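Local coordinates for enterobactin synthetase component F-related protein (Vibrio cholerae serotype O1, PDB 4OXI) that probably activates glycine with ATP as glycyl-adenylate, serving a lipopolysaccharide modification pathway that makes the bacterium resistant to antimicrobial peptides, at residues T485-V490 with F539-W544; V478-I483 with I498-L503; T518-Q521 with L526-S529; I125-R130 with E134-T139; M220-S225 with K230-S235. One frame throughout, in Å; residues are numbered along the deposited sequence.

Contacts 1, 2 and 3 build the C-terminal part of the chain. Contacts 1 and 2 share helix 480-491 and are buried and hydrophobic, meeting where V487 touches I498. Contact 3 lies farther out, about 33 Å from the centre of the chain, is only partly buried and brings a backbone carbonyl against an indole; W527 joins it to contact 1 through W544. Contacts 4 and 5 belong to the larger N-terminal part. Contact 4 is aliphatic with a polar rim, whereas contact 5, the most central, depends on backbone hydrogen bonds. E138 and R231 form a salt bridge between contacts 4 and 5, while S223 and S225 tie contact 5 to helix 480-491.

Contact 1 (T485-V490 with F539-W544); sequences TVVRRV and FVPKRW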
# COMPACT_ATOMS: atom_id res chain seq x y z
N THR A 485 -19.65 12.49 -3.52
CA THR A 485 -19.33 13.83 -3.99
C THR A 485 -19.24 13.89 -5.51
O THR A 485 -19.76 14.82 -6.13
CB THR A 485 -18.01 14.32 -3.37
OG1 THR A 485 -18.22 14.55 -1.97
CG2 THR A 485 -17.51 15.60 -4.04
N VAL A 486 -18.59 12.89 -6.10
CA VAL A 486 -18.46 12.80 -7.55
C VAL A 486 -19.82 12.53 -8.21
O VAL A 486 -20.17 13.15 -9.21
CB VAL A 486 -17.44 11.70 -7.96
CG1 VAL A 486 -17.56 11.36 -9.45
CG2 VAL A 486 -16.00 12.11 -7.58
N VAL A 487 -20.58 11.59 -7.64
CA VAL A 487 -21.88 11.24 -8.21
C VAL A 487 -22.86 12.42 -8.12
O VAL A 487 -23.61 12.67 -9.06
CB VAL A 487 -22.46 9.95 -7.56
CG1 VAL A 487 -23.91 9.76 -7.94
CG2 VAL A 487 -21.63 8.73 -7.97
N ARG A 488 -22.82 13.16 -7.00
CA ARG A 488 -23.62 14.38 -6.85
C ARG A 488 -23.32 15.42 -7.93
O ARG A 488 -24.25 15.99 -8.51
CB ARG A 488 -23.39 15.03 -5.48
CG ARG A 488 -24.33 14.54 -4.40
CD ARG A 488 -24.15 15.28 -3.07
NE ARG A 488 -24.83 14.54 -2.02
CZ ARG A 488 -26.13 14.64 -1.75
NH1 ARG A 488 -26.89 15.48 -2.45
NH2 ARG A 488 -26.67 13.90 -0.79
N ARG A 489 -22.04 15.66 -8.18
CA ARG A 489 -21.61 16.59 -9.23
C ARG A 489 -22.14 16.18 -10.60
O ARG A 489 -22.70 17.00 -11.33
CB ARG A 489 -20.08 16.63 -9.32
CG ARG A 489 -19.39 17.67 -8.46
CD ARG A 489 -18.08 18.12 -9.11
NE ARG A 489 -17.25 17.00 -9.54
CZ ARG A 489 -16.33 16.40 -8.78
NH1 ARG A 489 -15.62 15.39 -9.26
NH2 ARG A 489 -16.11 16.81 -7.54
N VAL A 490 -21.94 14.91 -10.93
CA VAL A 490 -22.24 14.39 -12.25
C VAL A 490 -23.75 14.28 -12.50
O VAL A 490 -24.23 14.55 -13.59
CB VAL A 490 -21.54 13.03 -12.46
CG1 VAL A 490 -22.02 12.36 -13.72
CG2 VAL A 490 -20.02 13.20 -12.49
N PHE A 539 -14.04 1.98 -7.95
CA PHE A 539 -14.96 2.74 -7.12
C PHE A 539 -16.20 3.22 -7.89
O PHE A 539 -17.18 3.64 -7.27
CB PHE A 539 -14.21 3.92 -6.50
CG PHE A 539 -12.97 3.52 -5.75
CD1 PHE A 539 -12.94 2.34 -5.00
CD2 PHE A 539 -11.83 4.30 -5.79
CE1 PHE A 539 -11.79 1.96 -4.31
CE2 PHE A 539 -10.66 3.93 -5.11
CZ PHE A 539 -10.64 2.76 -4.36
N VAL A 540 -16.16 3.16 -9.22
CA VAL A 540 -17.31 3.62 -10.02
C VAL A 540 -18.49 2.68 -9.77
O VAL A 540 -18.36 1.46 -9.91
CB VAL A 540 -17.00 3.69 -11.52
CG1 VAL A 540 -18.22 4.13 -12.29
CG2 VAL A 540 -15.86 4.67 -11.79
N PRO A 541 -19.65 3.25 -9.37
CA PRO A 541 -20.83 2.43 -9.10
C PRO A 541 -21.20 1.59 -10.32
O PRO A 541 -21.18 2.10 -11.44
CB PRO A 541 -21.92 3.47 -8.80
CG PRO A 541 -21.15 4.68 -8.31
CD PRO A 541 -19.90 4.69 -9.16
N LYS A 542 -21.48 0.30 -10.09
CA LYS A 542 -21.76 -0.65 -11.16
C LYS A 542 -23.26 -0.75 -11.41
O LYS A 542 -23.68 -1.25 -12.45
CB LYS A 542 -21.22 -2.04 -10.81
CG LYS A 542 -19.73 -2.10 -10.52
CD LYS A 542 -18.95 -1.35 -11.58
CE LYS A 542 -17.46 -1.28 -11.24
NZ LYS A 542 -16.83 -0.11 -11.91
N ARG A 543 -24.05 -0.31 -10.45
CA ARG A 543 -25.50 -0.31 -10.60
C ARG A 543 -26.07 1.00 -10.06
O ARG A 543 -25.60 1.52 -9.04
CB ARG A 543 -26.13 -1.47 -9.84
CG ARG A 543 -25.88 -2.83 -10.43
CD ARG A 543 -26.32 -3.90 -9.44
NE ARG A 543 -26.41 -5.21 -10.06
CZ ARG A 543 -27.56 -5.79 -10.39
NH1 ARG A 543 -28.71 -5.17 -10.15
NH2 ARG A 543 -27.55 -6.99 -10.95
N TRP A 544 -27.08 1.50 -10.75
CA TRP A 544 -27.68 2.79 -10.45
C TRP A 544 -29.18 2.62 -10.24
O TRP A 544 -29.84 1.95 -11.03
CB TRP A 544 -27.41 3.75 -11.60
CG TRP A 544 -25.96 3.92 -11.85
CD1 TRP A 544 -25.10 3.00 -12.38
CD2 TRP A 544 -25.18 5.09 -11.58
NE1 TRP A 544 -23.83 3.52 -12.44
CE2 TRP A 544 -23.85 4.80 -11.96
CE3 TRP A 544 -25.47 6.35 -11.06
CZ2 TRP A 544 -22.82 5.74 -11.84
CZ3 TRP A 544 -24.45 7.28 -10.94
CH2 TRP A 544 -23.14 6.97 -11.33
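V487 carries the helical side of this contact, placing one methyl on P541 and both on the far end of the W544 indole. Taken in order along 485-490, T485 comes first, its OG1 hydrogen-bonded to the backbone oxygens of E481 and S225. V486 packs on Q534 and L535. One step on, V487 points toward 539-544. With CG1 anti to the backbone N (chi1 168°) and CG2 anti to the carbonyl carbon, its methyls reach different partners: V487 CG1 lies 3.9 Å from W544 CZ3, while V487 CG2 is 4.1 Å from P541 CG and equally far from W544 CH2. The valine meets the indole obliquely. P541 in turn supports the ring, its CB standing 3.7 Å above the plane of the W544 indole, displaced toward the rim. A weak bond from W544 NE1 to P541 O, 3.2 Å long and bent to 127° at the hydrogen, adds to this local support. R488 forms a salt bridge with E484, and R489 a hydrogen bond with Q534. V490 closes the segment by packing on W527 and Q530. With 109 Å² buried, this is a small apolar seam, which V496 and I498 extend on the V487 side. It fits an alpha/beta layer in which helices 480-491 and 524-531 cover one face of the mixed three-stranded sheet 496-500, 512-516 and 543-546, consistent with the small C-terminal subdomain of adenylate-forming enzymes.

Contact 2 (V478-I483 with I498-L503); sequences VELEEI and IVPWPL
I498 receives I483 and L480 from the first turn of helix 480-491, and P500 extends the surface for L480. Branched aliphatic packing is the closest part. I483 CG2 sits against I498, 3.6 Å from I498 CD1 and 3.7 Å from I498 CG2, with the two side chains meeting at a slant. I498 CG1 lies anti to the carbonyl carbon, and chi2 of -68° turns CD1 along the helix toward V487, leaving CG1, CG2 and CD1 all close to I483 CG2. L480 adds a lighter touch, its CD2 standing 4.1 Å from I498 CG2.

Contacts of a methyl with backbone or ring form a second group. L480 CD1 lies 3.9 Å from I498 O and 4.0 Å from P500 CD, the leucine crossing the proline at about a right angle.

Polar interactions stay on other sides of the helix start. E479 occupies the N-cap position, and its O accepts from E482 N at 2.9 Å. S223 OG is hydrogen-bonded both to E479 N and to E482 OE1, bringing a loop of the N-terminal part of the chain to this helix end.

The two aspects therefore differ in chemistry. Toward the sheet, where T512 and A514 also line I498, shape and burial hold 217 Å² of surface together; directional bonds position the helix start against the neighbouring loop. The adenylate lies about 13 Å from the L480 side chain, so any influence on it would be indirect.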
# COMPACT_ATOMS: atom_id res chain seq x y z
N VAL A 478 -11.21 3.50 0.28
CA VAL A 478 -11.90 4.64 -0.32
C VAL A 478 -12.87 5.27 0.68
O VAL A 478 -13.41 4.58 1.54
CB VAL A 478 -12.64 4.23 -1.62
CG1 VAL A 478 -13.77 3.29 -1.30
CG2 VAL A 478 -13.14 5.47 -2.38
N GLU A 479 -13.08 6.58 0.57
CA GLU A 479 -14.14 7.25 1.32
C GLU A 479 -15.45 7.20 0.52
O GLU A 479 -15.50 7.69 -0.61
CB GLU A 479 -13.76 8.72 1.57
CG GLU A 479 -12.40 8.94 2.26
CD GLU A 479 -12.43 8.65 3.75
OE1 GLU A 479 -13.53 8.41 4.29
OE2 GLU A 479 -11.35 8.65 4.38
N LEU A 480 -16.50 6.63 1.10
CA LEU A 480 -17.79 6.60 0.42
C LEU A 480 -18.23 8.02 0.07
O LEU A 480 -18.91 8.22 -0.94
CB LEU A 480 -18.85 5.90 1.28
CG LEU A 480 -18.69 4.38 1.34
CD1 LEU A 480 -19.81 3.74 2.14
CD2 LEU A 480 -18.61 3.78 -0.04
N GLU A 481 -17.82 9.00 0.87
CA GLU A 481 -18.12 10.41 0.59
C GLU A 481 -17.41 10.94 -0.66
O GLU A 481 -17.93 11.85 -1.31
CB GLU A 481 -17.82 11.31 1.79
CG GLU A 481 -18.79 11.14 2.94
CD GLU A 481 -18.26 10.19 4.01
OE1 GLU A 481 -18.85 10.15 5.11
OE2 GLU A 481 -17.25 9.49 3.74
N GLU A 482 -16.23 10.42 -0.99
CA GLU A 482 -15.60 10.85 -2.24
C GLU A 482 -16.46 10.42 -3.43
O GLU A 482 -16.65 11.18 -4.37
CB GLU A 482 -14.16 10.32 -2.40
CG GLU A 482 -13.57 10.68 -3.77
CD GLU A 482 -12.21 10.04 -4.09
OE1 GLU A 482 -11.78 9.10 -3.37
OE2 GLU A 482 -11.57 10.46 -5.09
N ILE A 483 -16.98 9.20 -3.37
CA ILE A 483 -17.81 8.69 -4.45
C ILE A 483 -19.12 9.48 -4.54
O ILE A 483 -19.52 9.92 -5.61
CB ILE A 483 -18.10 7.19 -4.27
CG1 ILE A 483 -16.79 6.40 -4.18
CG2 ILE A 483 -18.97 6.68 -5.42
CD1 ILE A 483 -16.96 4.90 -3.94
N ILE A 498 -24.30 6.10 -1.59
CA ILE A 498 -23.38 5.13 -2.18
C ILE A 498 -23.31 3.93 -1.25
O ILE A 498 -23.06 4.08 -0.06
CB ILE A 498 -21.98 5.71 -2.40
CG1 ILE A 498 -22.06 7.03 -3.17
CG2 ILE A 498 -21.09 4.72 -3.14
CD1 ILE A 498 -22.51 6.90 -4.64
N VAL A 499 -23.56 2.73 -1.78
CA VAL A 499 -23.66 1.54 -0.95
C VAL A 499 -22.66 0.49 -1.42
O VAL A 499 -22.61 0.18 -2.61
CB VAL A 499 -25.07 0.93 -1.02
CG1 VAL A 499 -25.14 -0.32 -0.19
CG2 VAL A 499 -26.10 1.94 -0.55
N PRO A 500 -21.85 -0.04 -0.49
CA PRO A 500 -20.98 -1.18 -0.82
C PRO A 500 -21.85 -2.38 -1.17
O PRO A 500 -22.68 -2.78 -0.35
CB PRO A 500 -20.24 -1.45 0.49
CG PRO A 500 -20.30 -0.14 1.24
CD PRO A 500 -21.65 0.42 0.90
N TRP A 501 -21.65 -2.94 -2.36
CA TRP A 501 -22.46 -4.05 -2.85
C TRP A 501 -21.87 -4.56 -4.17
O TRP A 501 -21.47 -3.75 -5.01
CB TRP A 501 -23.90 -3.59 -3.10
CG TRP A 501 -24.80 -4.74 -3.36
CD1 TRP A 501 -25.16 -5.25 -4.59
CD2 TRP A 501 -25.42 -5.56 -2.38
NE1 TRP A 501 -25.98 -6.34 -4.41
CE2 TRP A 501 -26.16 -6.56 -3.06
CE3 TRP A 501 -25.43 -5.57 -0.98
CZ2 TRP A 501 -26.90 -7.53 -2.39
CZ3 TRP A 501 -26.17 -6.54 -0.31
CH2 TRP A 501 -26.89 -7.50 -1.02
N PRO A 502 -21.84 -5.89 -4.37
CA PRO A 502 -22.33 -6.94 -3.46
C PRO A 502 -21.35 -7.27 -2.33
O PRO A 502 -20.19 -6.85 -2.34
CB PRO A 502 -22.49 -8.16 -4.38
CG PRO A 502 -21.54 -7.92 -5.53
CD PRO A 502 -21.41 -6.42 -5.68
N LEU A 503 -21.84 -8.01 -1.34
CA LEU A 503 -21.02 -8.44 -0.23
C LEU A 503 -20.79 -9.95 -0.30
O LEU A 503 -21.69 -10.70 -0.69
CB LEU A 503 -21.69 -8.08 1.10
CG LEU A 503 -22.11 -6.63 1.30
CD1 LEU A 503 -22.76 -6.45 2.66
CD2 LEU A 503 -20.93 -5.69 1.14

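Contact 3 (T518-Q521 with L526-S529); sequences THTQ and LWLS
W527 reaches from helix 524-531 to the backbone of Q521 and the methyl of T520. Its CB leaves the helix in the direction of 518-521, and chi1 of -65° puts CG anti to the carbonyl carbon, which carries the indole across to the loop. Beyond CG, the ring meets the loop through its six-membered part. CE2 is 4.0 Å from Q521 O, and the next atom, CZ2, makes the closest approach, 3.2 Å from Q521 O. CZ2 also lies 4.0 Å from T520 CG2, and CH2, at the tip, is equally far from that methyl. Both partners come obliquely to the ring. On its CE3 side the indole meets another tryptophan, W544, and W522 stands edge-to-face with it. T520 can offer a methyl because its OG1 is directed to a hydrogen bond with T491 O, at the end of helix 480-491. The two segments bury only 95 Å². This indole closes the turn between strand 512-516 and helix 524-531, the first connection of a beta-alpha-beta crossover that continues to the parallel strand 543-546.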
# COMPACT_ATOMS: atom_id res chain seq x y z
N THR A 518 -35.60 10.57 -7.57
CA THR A 518 -36.43 10.37 -8.76
C THR A 518 -36.69 11.66 -9.53
O THR A 518 -37.42 11.66 -10.53
CB THR A 518 -37.78 9.74 -8.38
OG1 THR A 518 -38.34 10.47 -7.27
CG2 THR A 518 -37.61 8.28 -7.97
N HIS A 519 -36.08 12.77 -9.10
CA HIS A 519 -36.32 14.07 -9.73
C HIS A 519 -35.26 14.47 -10.73
O HIS A 519 -35.39 15.48 -11.41
CB HIS A 519 -36.42 15.17 -8.67
CG HIS A 519 -37.40 14.85 -7.59
ND1 HIS A 519 -37.02 14.63 -6.28
CD2 HIS A 519 -38.74 14.68 -7.63
CE1 HIS A 519 -38.09 14.36 -5.56
NE2 HIS A 519 -39.15 14.38 -6.36
N THR A 520 -34.19 13.69 -10.81
CA THR A 520 -33.09 14.05 -11.68
C THR A 520 -33.27 13.31 -13.00
O THR A 520 -33.72 12.17 -13.02
CB THR A 520 -31.72 13.75 -11.02
OG1 THR A 520 -30.66 14.34 -11.79
CG2 THR A 520 -31.49 12.26 -10.89
N GLN A 521 -32.94 13.98 -14.11
CA GLN A 521 -33.12 13.37 -15.42
C GLN A 521 -32.28 12.10 -15.56
O GLN A 521 -31.07 12.14 -15.39
CB GLN A 521 -32.77 14.34 -16.53
CG GLN A 521 -33.13 13.79 -17.91
CD GLN A 521 -32.53 14.60 -19.04
OE1 GLN A 521 -32.06 15.72 -18.84
NE2 GLN A 521 -32.54 14.03 -20.25
N LEU A 526 -24.46 8.73 -19.58
CA LEU A 526 -23.69 9.95 -19.42
C LEU A 526 -23.00 9.98 -18.05
O LEU A 526 -21.81 10.30 -17.94
CB LEU A 526 -24.61 11.16 -19.60
CG LEU A 526 -23.95 12.52 -19.40
CD1 LEU A 526 -22.77 12.67 -20.36
CD2 LEU A 526 -24.95 13.65 -19.62
N TRP A 527 -23.75 9.62 -17.00
CA TRP A 527 -23.23 9.58 -15.63
C TRP A 527 -22.02 8.66 -15.51
O TRP A 527 -21.01 9.03 -14.92
CB TRP A 527 -24.30 9.05 -14.69
CG TRP A 527 -25.49 9.93 -14.56
CD1 TRP A 527 -25.61 11.23 -14.97
CD2 TRP A 527 -26.74 9.57 -13.97
NE1 TRP A 527 -26.87 11.70 -14.67
CE2 TRP A 527 -27.58 10.70 -14.06
CE3 TRP A 527 -27.23 8.40 -13.38
CZ2 TRP A 527 -28.89 10.70 -13.56
CZ3 TRP A 527 -28.54 8.40 -12.89
CH2 TRP A 527 -29.35 9.54 -12.98
N LEU A 528 -22.16 7.45 -16.06
CA LEU A 528 -21.11 6.46 -16.05
C LEU A 528 -19.87 6.99 -16.77
O LEU A 528 -18.75 6.86 -16.28
CB LEU A 528 -21.60 5.20 -16.75
CG LEU A 528 -20.66 4.00 -16.73
CD1 LEU A 528 -20.29 3.69 -15.29
CD2 LEU A 528 -21.28 2.79 -17.40
N SER A 529 -20.09 7.60 -17.93
CA SER A 529 -19.01 8.14 -18.73
C SER A 529 -18.20 9.19 -17.98
O SER A 529 -16.97 9.18 -18.02
CB SER A 529 -19.55 8.71 -20.04
OG SER A 529 -18.67 9.68 -20.57

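Contact 4 (I125-R130 with E134-T139); sequences IPLNAR and EQIQET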
# COMPACT_ATOMS: atom_id res chain seq x y z
N ILE A 125 7.32 8.05 -5.85
CA ILE A 125 5.89 8.31 -5.87
C ILE A 125 5.23 7.39 -6.89
O ILE A 125 5.27 7.65 -8.09
CB ILE A 125 5.62 9.77 -6.25
CG1 ILE A 125 6.47 10.70 -5.37
CG2 ILE A 125 4.12 10.12 -6.12
CD1 ILE A 125 6.65 12.07 -5.95
N PRO A 126 4.64 6.29 -6.43
CA PRO A 126 4.05 5.38 -7.41
C PRO A 126 2.76 5.96 -7.97
O PRO A 126 1.96 6.51 -7.21
CB PRO A 126 3.76 4.12 -6.59
CG PRO A 126 3.60 4.59 -5.18
CD PRO A 126 4.52 5.79 -5.05
N LEU A 127 2.55 5.84 -9.28
CA LEU A 127 1.34 6.38 -9.91
C LEU A 127 0.37 5.23 -10.20
O LEU A 127 0.79 4.15 -10.62
CB LEU A 127 1.72 7.08 -11.22
CG LEU A 127 2.72 8.22 -11.12
CD1 LEU A 127 3.16 8.73 -12.50
CD2 LEU A 127 2.12 9.37 -10.30
N ASN A 128 -0.92 5.45 -9.97
CA ASN A 128 -1.89 4.36 -10.18
C ASN A 128 -1.92 3.91 -11.63
O ASN A 128 -1.88 4.74 -12.54
CB ASN A 128 -3.28 4.80 -9.72
CG ASN A 128 -4.21 3.63 -9.54
OD1 ASN A 128 -4.61 2.97 -10.50
ND2 ASN A 128 -4.57 3.36 -8.29
N ALA A 129 -2.00 2.60 -11.86
CA ALA A 129 -2.00 2.04 -13.22
C ALA A 129 -3.19 2.54 -14.04
O ALA A 129 -3.15 2.54 -15.27
CB ALA A 129 -1.99 0.50 -13.19
N ARG A 130 -4.24 2.96 -13.35
CA ARG A 130 -5.43 3.44 -14.05
C ARG A 130 -5.74 4.92 -13.78
O ARG A 130 -6.85 5.37 -13.98
CB ARG A 130 -6.62 2.53 -13.76
CG ARG A 130 -6.31 1.09 -14.22
CD ARG A 130 -7.51 0.17 -14.21
NE ARG A 130 -7.99 -0.04 -12.86
CZ ARG A 130 -9.08 -0.75 -12.55
NH1 ARG A 130 -9.44 -0.88 -11.27
NH2 ARG A 130 -9.80 -1.32 -13.52
N GLU A 134 -5.02 13.61 -16.35
CA GLU A 134 -5.31 14.72 -15.45
C GLU A 134 -4.95 14.40 -14.00
O GLU A 134 -4.40 15.24 -13.29
CB GLU A 134 -6.80 15.08 -15.55
CG GLU A 134 -7.22 16.23 -14.66
CD GLU A 134 -8.68 16.63 -14.89
OE1 GLU A 134 -9.09 16.70 -16.07
OE2 GLU A 134 -9.41 16.86 -13.89
N GLN A 135 -5.26 13.18 -13.57
CA GLN A 135 -4.96 12.78 -12.19
C GLN A 135 -3.45 12.73 -11.94
O GLN A 135 -2.99 13.11 -10.87
CB GLN A 135 -5.61 11.43 -11.86
CG GLN A 135 -7.12 11.53 -11.58
CD GLN A 135 -7.87 10.29 -12.02
OE1 GLN A 135 -7.27 9.24 -12.27
NE2 GLN A 135 -9.18 10.41 -12.14
N ILE A 136 -2.70 12.27 -12.94
CA ILE A 136 -1.24 12.21 -12.88
C ILE A 136 -0.67 13.62 -12.75
O ILE A 136 0.21 13.86 -11.91
CB ILE A 136 -0.64 11.51 -14.11
CG1 ILE A 136 -1.05 10.03 -14.13
CG2 ILE A 136 0.89 11.61 -14.11
CD1 ILE A 136 -0.65 9.29 -15.40
N GLN A 137 -1.17 14.55 -13.57
CA GLN A 137 -0.76 15.96 -13.51
C GLN A 137 -0.99 16.52 -12.11
O GLN A 137 -0.11 17.18 -11.54
CB GLN A 137 -1.53 16.80 -14.54
CG GLN A 137 -0.89 16.96 -15.92
CD GLN A 137 -1.87 17.46 -17.02
OE1 GLN A 137 -3.10 17.42 -16.84
NE2 GLN A 137 -1.33 17.92 -18.15
N GLU A 138 -2.16 16.25 -11.53
CA GLU A 138 -2.47 16.74 -10.19
C GLU A 138 -1.45 16.19 -9.18
O GLU A 138 -0.98 16.91 -8.30
CB GLU A 138 -3.91 16.38 -9.79
CG GLU A 138 -4.45 17.11 -8.53
CD GLU A 138 -3.99 16.50 -7.19
OE1 GLU A 138 -4.00 17.24 -6.16
OE2 GLU A 138 -3.63 15.29 -7.14
N THR A 139 -1.09 14.92 -9.34
CA THR A 139 -0.11 14.29 -8.45
C THR A 139 1.29 14.90 -8.57
O THR A 139 1.91 15.21 -7.55
CB THR A 139 -0.02 12.79 -8.70
OG1 THR A 139 -1.29 12.19 -8.41
CG2 THR A 139 1.06 12.16 -7.82
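L127 and T139 form the tight part of this contact, together with I125 and I136. L127 divides its two methyls between helical partners: CD2 lies 3.9 Å from T139 CG2, and CD1 is 4.0 Å from I136 CG2, where leucine and isoleucine cross at about a right angle. T139 CG2 also meets I125 CG2 at 4.1 Å, so this one methyl serves two strand-side residues. A chi1 of -63° allows it, holding CG2 anti to the backbone N while OG1 is directed to a hydrogen bond with Q221 OE1. R157 and L161 of helix 155-164 complete the surroundings of I136.

Toward the solvent side the segments draw apart. R130 O and Q135 OE1, both oxygens, come no nearer than 4.3 Å; Q135 OE1 is instead hydrogen-bonded to T132 N in the short link between the segments. Here the backbone is shaped by an Asx turn: R130 N donates to N128 OD1 over 2.9 Å, nearly straight at 167°, in the carbonyl plane and on a lone pair. Beyond the turn, R130 packs on N536 and P537.

Most of the 197 Å² buried is thus aliphatic, seating helix 133-142 against strand 123-126, an outermost strand of the five-stranded parallel sheet. Q135 and the Asx turn keep their polar groups at the margin; the hydroxyl of buried T139 is satisfied by Q221 of the neighbouring hairpin.

Contact 5 (M220-S225 with K230-S235); sequences MQTSGS and KRIAVS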
# COMPACT_ATOMS: atom_id res chain seq x y z
N MET A 220 2.55 8.23 -0.69
CA MET A 220 1.35 7.54 -1.13
C MET A 220 0.22 8.54 -1.24
O MET A 220 0.32 9.66 -0.76
CB MET A 220 0.94 6.46 -0.12
CG MET A 220 1.88 5.27 -0.06
SD MET A 220 2.40 4.66 -1.68
CE MET A 220 2.97 3.03 -1.19
N GLN A 221 -0.86 8.12 -1.89
CA GLN A 221 -2.07 8.90 -1.83
C GLN A 221 -3.29 8.05 -1.54
O GLN A 221 -3.34 6.86 -1.83
CB GLN A 221 -2.27 9.79 -3.06
CG GLN A 221 -2.23 9.11 -4.39
CD GLN A 221 -2.45 10.10 -5.55
OE1 GLN A 221 -1.78 11.15 -5.65
NE2 GLN A 221 -3.40 9.76 -6.41
N THR A 222 -4.26 8.68 -0.90
CA THR A 222 -5.45 7.98 -0.52
C THR A 222 -6.65 8.87 -0.78
O THR A 222 -6.50 10.07 -1.04
CB THR A 222 -5.39 7.55 0.96
OG1 THR A 222 -6.51 6.70 1.26
CG2 THR A 222 -5.42 8.75 1.88
N SER A 223 -7.82 8.27 -0.74
CA SER A 223 -9.09 8.93 -1.00
C SER A 223 -9.37 10.08 -0.04
O SER A 223 -9.25 9.93 1.18
CB SER A 223 -10.20 7.89 -0.91
OG SER A 223 -11.47 8.48 -0.81
N GLY A 224 -9.73 11.24 -0.59
CA GLY A 224 -10.18 12.36 0.22
C GLY A 224 -11.66 12.62 -0.01
O GLY A 224 -12.14 12.52 -1.14
N SER A 225 -12.40 12.97 1.05
CA SER A 225 -13.85 13.19 0.95
C SER A 225 -14.34 14.14 -0.16
O SER A 225 -15.44 13.96 -0.68
CB SER A 225 -14.41 13.68 2.30
OG SER A 225 -14.24 12.68 3.29
N LYS A 230 -5.69 12.83 -0.32
CA LYS A 230 -4.80 13.10 0.79
C LYS A 230 -3.49 12.45 0.41
O LYS A 230 -3.48 11.37 -0.19
CB LYS A 230 -5.33 12.47 2.07
CG LYS A 230 -6.61 13.09 2.60
CD LYS A 230 -7.12 12.31 3.80
CE LYS A 230 -8.37 12.96 4.39
NZ LYS A 230 -8.82 12.21 5.60
N ARG A 231 -2.39 13.10 0.75
CA ARG A 231 -1.09 12.50 0.51
C ARG A 231 -0.31 12.24 1.78
O ARG A 231 -0.33 13.03 2.73
CB ARG A 231 -0.30 13.30 -0.50
CG ARG A 231 -0.51 12.73 -1.89
CD ARG A 231 -0.22 13.72 -2.95
NE ARG A 231 -1.26 14.72 -3.02
CZ ARG A 231 -2.14 14.81 -4.01
NH1 ARG A 231 -2.10 13.93 -5.01
NH2 ARG A 231 -3.06 15.78 -3.98
N ILE A 232 0.37 11.10 1.79
CA ILE A 232 1.02 10.61 2.99
C ILE A 232 2.47 10.34 2.66
O ILE A 232 2.79 9.42 1.88
CB ILE A 232 0.35 9.33 3.45
CG1 ILE A 232 -1.10 9.61 3.86
CG2 ILE A 232 1.11 8.69 4.59
CD1 ILE A 232 -1.93 8.35 4.01
N ALA A 233 3.36 11.15 3.22
CA ALA A 233 4.78 11.01 2.98
C ALA A 233 5.40 10.24 4.14
O ALA A 233 5.32 10.67 5.29
CB ALA A 233 5.42 12.38 2.84
N VAL A 234 6.01 9.09 3.83
CA VAL A 234 6.57 8.19 4.82
C VAL A 234 8.09 8.35 4.83
O VAL A 234 8.74 8.26 3.78
CB VAL A 234 6.18 6.73 4.49
CG1 VAL A 234 6.91 5.75 5.41
CG2 VAL A 234 4.68 6.55 4.58
N SER A 235 8.67 8.60 6.00
CA SER A 235 10.10 8.90 6.08
C SER A 235 10.93 7.64 6.08
O SER A 235 10.41 6.55 6.26
CB SER A 235 10.40 9.65 7.38
OG SER A 235 10.23 8.75 8.46
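M220-I232 and T222-K230 are antiparallel hydrogen-bonded pairs, with Q221-R231 a non-hydrogen-bonded pair between them. Backbone bonds dominate: M220 N to I232 O is 2.8 Å, I232 N to M220 O 2.9 Å and T222 N to K230 O 2.9 Å, while K230 N to T222 O, at 3.0 Å, is more bent (142°).

At the central pair, Q221 has CG between its backbone N and carbonyl carbon and an extended chain beyond, which lays it beside R231, pointing the same way. R231 NH1 gives a weak bond of 2.9 Å to Q221 OE1, 124° at the hydrogen; the oxygen lies at the guanidinium edge, with amide and guanidinium planes 66° apart. Stronger partners lie in helix 133-142: T139 for Q221, E138 for R231.

Apolar touches follow the two faces: Q221 CB meets R231 CG at 3.6 Å, and on the other T222 CG2 rests 3.7 Å from K230 CB.

The strands frame the TSGSTGKPK signature loop of adenylate-forming enzymes, and the side chain of T222 lies about 6 Å from the bound glycyl-adenylate. Helix 133-142 adjoins the Q221/R231 face, I232 packs against T363, E364 and Y428, and S235 caps helix 236-249.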